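Local coordinates for NADP-dependent alcohol dehydrogenase (Entamoeba histolytica, PDB 2OUI), which probably catalyses the zinc-dependent, reversible oxidation of alcohols to aldehydes or ketones with NADP as cofactor, working as a tetramer, at residues A[222-227]-A[253-258]; A[247-252]-A[272-277]. The protein carries 1 engineered substitution. All coordinates share one frame; numbering follows the deposited sequence.

Interaction 1: A[222-227]-A[253-258]; sequences DIVEQI and VKMIKP
The terminal methyl of Met255 plugs a hollow on helix 223-230, where Ile223 and Ile227, one turn apart, form two walls and Val224 a third. Met255 CE lies 3.6 Å from Ile223 CD1 and 3.8 Å from Ile227 CD1, while Val224 CG2 stands farther off at 4.3 Å from CE. A bend at chi3 (67°) of Met255 turns CE in among these side chains, and Met255 SD rests 3.9 Å from Ile227 CD1. Beside it, Val224 CG1 sits over the junction of side chain and backbone in Lys254, 3.8 Å from Lys254 CB and 4.2 Å from its carbonyl C; the two side chains cross at about a right angle, after which the extended lysine chain leads off from the contact. No hydrogen bond joins the segments, so the fit is one of apolar shape. Asp222 is the N-cap of helix 223-230, OD1 accepting from Glu225 N at 3.1 Å through the anti lone pair. Met255 also packs on Cys171 and Ile173 of strand 170-173; Ile227 reaches Cys171 too, and Ile216 of strand 214-216. Two neighbouring helices packed together over a parallel sheet are characteristic of the Rossmann-type nucleotide-binding domain of zinc-binding dehydrogenases.

Interaction 2: A[247-252]-A[272-277]; sequences HTFAQA and DNIPIP. Engineered in segment 272-277: Pro275 (natural residue Asp).
Helix 248-252 and strand 273-277 run almost in parallel, their axes 7.1 Å apart and inclined by 21°, with the CA atoms of Ala250 and Ile276 only 5.4 Å from each other. The helix belongs to the Rossmann-type domain, following strand 236-241 of its parallel sheet. The strand pairs antiparallel with a strand of the second subunit, so the contact joins the body of the domain to a sheet that continues across the subunit interface.

Phe249 carries the largest share of the helix side. With its CG anti to the carbonyl carbon (chi1 -74°), the side chain leans against the strand, and Ile274 CG2 comes obliquely onto the root of the ring, 3.5 Å from Phe249 CG and nearly as close to CB and CD1. Ile276 adds its tip from farther along the strand, CD1 lying 3.8 Å from Phe249 CB. One residue on, Ala250 offers a small surface against which the Pro277 ring can lie close: Pro277 CD is 3.7 Å from Ala250 CB and equally near its CA. Near the start of the helix, where His247 is exposed, the engineered Pro275 brings its CG within 4.2 Å of His247 CD2, again obliquely to the ring.

Trp281 of the second subunit packs on Ile274, and Asn273 of that subunit meets Pro275. Within the chain, Phe249 also packs on Leu268 and Ile241. No direct hydrogen bond links helix and strand; a single water does so instead, accepting from Ala250 N at 2.8 Å and donating to Pro275 O at 2.6 Å.

Helix 248-255 is common to both interactions: its C-terminal end meets helix 223-230 in interaction 1, and its N-terminal half meets strand 273-277 in interaction 2. The first is mostly buried, purely apolar and closed off by the parallel sheet beneath. The second is only partly buried, mixes aliphatic, aromatic and proline surfaces, and admits a bridging water beside the interface strand. The two contacts touch as well: Gln251 packs on Ile223 and Val224, while Pro277 packs on Val253 and Lys254. Packing thus runs from helix 223-230 through helix 248-255 to the strand that pairs with the second subunit.

Interaction 1: A[222-227]-A[253-258]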
# COMPACT_ATOMS: atom_id res chain seq x y z
N ASP A 222 -33.83 10.52 7.82
CA ASP A 222 -32.95 9.55 7.15
C ASP A 222 -31.48 9.92 7.37
O ASP A 222 -31.08 11.06 7.07
CB ASP A 222 -33.26 9.54 5.65
CG ASP A 222 -32.49 8.46 4.94
OD1 ASP A 222 -31.36 8.75 4.50
OD2 ASP A 222 -32.99 7.32 4.87
N ILE A 223 -30.68 8.97 7.88
CA ILE A 223 -29.29 9.27 8.23
C ILE A 223 -28.40 9.60 7.02
O ILE A 223 -27.47 10.41 7.14
CB ILE A 223 -28.63 8.18 9.12
CG1 ILE A 223 -28.54 6.83 8.41
CG2 ILE A 223 -29.41 8.04 10.45
CD1 ILE A 223 -27.24 6.60 7.73
N VAL A 224 -28.68 8.99 5.87
CA VAL A 224 -27.97 9.35 4.63
C VAL A 224 -28.26 10.81 4.23
O VAL A 224 -27.32 11.59 3.93
CB VAL A 224 -28.27 8.34 3.48
CG1 VAL A 224 -27.63 8.78 2.16
CG2 VAL A 224 -27.80 6.92 3.86
N GLU A 225 -29.53 11.18 4.21
CA GLU A 225 -29.93 12.55 3.91
C GLU A 225 -29.28 13.54 4.89
O GLU A 225 -28.79 14.60 4.49
CB GLU A 225 -31.45 12.68 3.91
CG GLU A 225 -32.16 11.86 2.84
CD GLU A 225 -31.93 12.37 1.40
OE1 GLU A 225 -32.00 13.60 1.17
OE2 GLU A 225 -31.69 11.53 0.51
N GLN A 226 -29.23 13.18 6.17
CA GLN A 226 -28.62 14.05 7.17
C GLN A 226 -27.14 14.32 6.89
O GLN A 226 -26.66 15.45 7.04
CB GLN A 226 -28.76 13.42 8.55
CG GLN A 226 -30.12 13.55 9.21
CD GLN A 226 -30.05 13.14 10.68
OE1 GLN A 226 -30.64 12.14 11.11
NE2 GLN A 226 -29.29 13.91 11.45
N ILE A 227 -26.41 13.27 6.53
CA ILE A 227 -24.97 13.37 6.27
C ILE A 227 -24.71 14.09 4.95
O ILE A 227 -23.77 14.89 4.85
CB ILE A 227 -24.29 11.99 6.34
CG1 ILE A 227 -24.18 11.58 7.82
CG2 ILE A 227 -22.89 12.02 5.67
CD1 ILE A 227 -24.07 10.12 8.06
N VAL A 253 -22.57 3.25 1.07
CA VAL A 253 -22.25 3.54 -0.32
C VAL A 253 -22.91 4.85 -0.74
O VAL A 253 -22.34 5.60 -1.53
CB VAL A 253 -22.74 2.39 -1.24
CG1 VAL A 253 -22.71 2.80 -2.74
CG2 VAL A 253 -21.96 1.10 -0.97
N LYS A 254 -24.11 5.13 -0.22
CA LYS A 254 -24.84 6.34 -0.64
C LYS A 254 -24.26 7.62 -0.02
O LYS A 254 -24.43 8.71 -0.58
CB LYS A 254 -26.33 6.23 -0.36
CG LYS A 254 -27.05 5.13 -1.18
CD LYS A 254 -28.48 4.92 -0.70
CE LYS A 254 -29.13 3.78 -1.47
NZ LYS A 254 -30.58 3.60 -1.13
N MET A 255 -23.59 7.50 1.12
CA MET A 255 -23.06 8.70 1.78
C MET A 255 -21.59 8.98 1.48
O MET A 255 -21.09 10.05 1.87
CB MET A 255 -23.22 8.59 3.30
CG MET A 255 -22.30 7.57 3.87
SD MET A 255 -22.39 7.57 5.69
CE MET A 255 -24.08 6.96 5.97
N ILE A 256 -20.92 8.05 0.79
CA ILE A 256 -19.47 8.12 0.60
C ILE A 256 -19.09 8.66 -0.78
O ILE A 256 -19.79 8.41 -1.78
CB ILE A 256 -18.80 6.75 0.87
CG1 ILE A 256 -17.32 6.93 1.28
CG2 ILE A 256 -18.97 5.78 -0.30
CD1 ILE A 256 -16.65 5.62 1.71
N LYS A 257 -18.01 9.43 -0.83
CA LYS A 257 -17.50 9.94 -2.12
C LYS A 257 -16.99 8.78 -2.98
O LYS A 257 -16.61 7.73 -2.43
CB LYS A 257 -16.30 10.84 -1.84
CG LYS A 257 -16.64 12.15 -1.16
CD LYS A 257 -15.35 12.91 -0.81
CE LYS A 257 -15.66 14.29 -0.25
NZ LYS A 257 -14.35 14.96 0.09
N PRO A 258 -16.86 8.99 -4.32
CA PRO A 258 -16.15 8.00 -5.12
C PRO A 258 -14.67 8.03 -4.80
O PRO A 258 -14.16 9.06 -4.35
CB PRO A 258 -16.36 8.50 -6.55
CG PRO A 258 -16.51 10.01 -6.40
CD PRO A 258 -17.33 10.13 -5.14

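Interaction 2: A[247-252]-A[272-277]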
# COMPACT_ATOMS: atom_id res chain seq x y z
N HIS A 247 -28.40 -4.08 5.51
CA HIS A 247 -28.83 -2.91 4.74
C HIS A 247 -28.01 -1.66 5.03
O HIS A 247 -28.16 -0.63 4.37
CB HIS A 247 -30.32 -2.65 4.94
CG HIS A 247 -31.19 -3.76 4.46
ND1 HIS A 247 -31.74 -4.70 5.31
CD2 HIS A 247 -31.59 -4.10 3.21
CE1 HIS A 247 -32.46 -5.55 4.61
NE2 HIS A 247 -32.39 -5.21 3.33
N THR A 248 -27.13 -1.76 6.02
CA THR A 248 -26.26 -0.65 6.37
C THR A 248 -25.23 -0.37 5.28
O THR A 248 -24.72 0.77 5.15
CB THR A 248 -25.54 -0.95 7.67
OG1 THR A 248 -26.52 -1.25 8.67
CG2 THR A 248 -24.71 0.22 8.09
N PHE A 249 -24.89 -1.39 4.50
CA PHE A 249 -23.91 -1.20 3.44
C PHE A 249 -24.40 -0.25 2.37
O PHE A 249 -23.59 0.54 1.86
CB PHE A 249 -23.47 -2.55 2.83
CG PHE A 249 -22.55 -3.33 3.73
CD1 PHE A 249 -23.07 -4.03 4.83
CD2 PHE A 249 -21.19 -3.39 3.47
CE1 PHE A 249 -22.21 -4.77 5.66
CE2 PHE A 249 -20.33 -4.14 4.30
CZ PHE A 249 -20.87 -4.83 5.41
N ALA A 250 -25.68 -0.33 2.03
CA ALA A 250 -26.27 0.61 1.06
C ALA A 250 -26.20 2.04 1.57
O ALA A 250 -25.96 2.95 0.79
CB ALA A 250 -27.73 0.22 0.70
N GLN A 251 -26.39 2.24 2.88
CA GLN A 251 -26.27 3.58 3.46
C GLN A 251 -24.85 4.11 3.33
O GLN A 251 -24.64 5.27 2.97
CB GLN A 251 -26.70 3.59 4.93
CG GLN A 251 -28.14 3.15 5.12
CD GLN A 251 -28.57 3.18 6.56
OE1 GLN A 251 -29.64 3.71 6.90
NE2 GLN A 251 -27.74 2.61 7.42
N ALA A 252 -23.87 3.25 3.62
CA ALA A 252 -22.44 3.62 3.49
C ALA A 252 -22.11 4.04 2.05
O ALA A 252 -21.49 5.08 1.83
CB ALA A 252 -21.57 2.44 3.90
N ASP A 272 -29.68 -13.31 3.60
CA ASP A 272 -28.94 -14.12 2.63
C ASP A 272 -27.84 -13.29 1.97
O ASP A 272 -26.73 -13.79 1.77
CB ASP A 272 -29.88 -14.62 1.54
CG ASP A 272 -30.77 -15.76 2.00
OD1 ASP A 272 -30.60 -16.27 3.14
OD2 ASP A 272 -31.65 -16.15 1.20
N ASN A 273 -28.17 -12.04 1.65
CA ASN A 273 -27.33 -11.17 0.82
C ASN A 273 -27.20 -9.77 1.40
O ASN A 273 -28.14 -9.25 1.98
CB ASN A 273 -27.94 -11.03 -0.58
CG ASN A 273 -27.87 -12.33 -1.37
OD1 ASN A 273 -26.78 -12.84 -1.66
ND2 ASN A 273 -29.04 -12.87 -1.72
N ILE A 274 -26.03 -9.17 1.19
CA ILE A 274 -25.82 -7.75 1.43
C ILE A 274 -26.03 -7.02 0.11
O ILE A 274 -25.24 -7.19 -0.82
CB ILE A 274 -24.36 -7.53 1.86
CG1 ILE A 274 -24.05 -8.37 3.10
CG2 ILE A 274 -24.07 -6.06 2.06
CD1 ILE A 274 -22.59 -8.69 3.29
N PRO A 275 -27.12 -6.21 -0.02
CA PRO A 275 -27.36 -5.52 -1.29
C PRO A 275 -26.51 -4.26 -1.42
O PRO A 275 -26.50 -3.42 -0.52
CB PRO A 275 -28.86 -5.17 -1.24
CG PRO A 275 -29.38 -5.77 0.05
CD PRO A 275 -28.20 -5.96 0.95
N ILE A 276 -25.76 -4.16 -2.51
CA ILE A 276 -24.94 -2.98 -2.80
C ILE A 276 -25.65 -2.27 -3.94
O ILE A 276 -25.85 -2.86 -5.00
CB ILE A 276 -23.50 -3.38 -3.24
CG1 ILE A 276 -22.77 -4.17 -2.14
CG2 ILE A 276 -22.71 -2.14 -3.79
CD1 ILE A 276 -22.71 -3.46 -0.75
N PRO A 277 -26.07 -1.01 -3.74
CA PRO A 277 -26.87 -0.33 -4.78
C PRO A 277 -26.06 -0.06 -6.05
O PRO A 277 -25.03 0.64 -6.01
CB PRO A 277 -27.31 0.96 -4.10
CG PRO A 277 -26.30 1.18 -3.00
CD PRO A 277 -25.89 -0.17 -2.53
O HOH W 1 -27.03 -2.77 1.99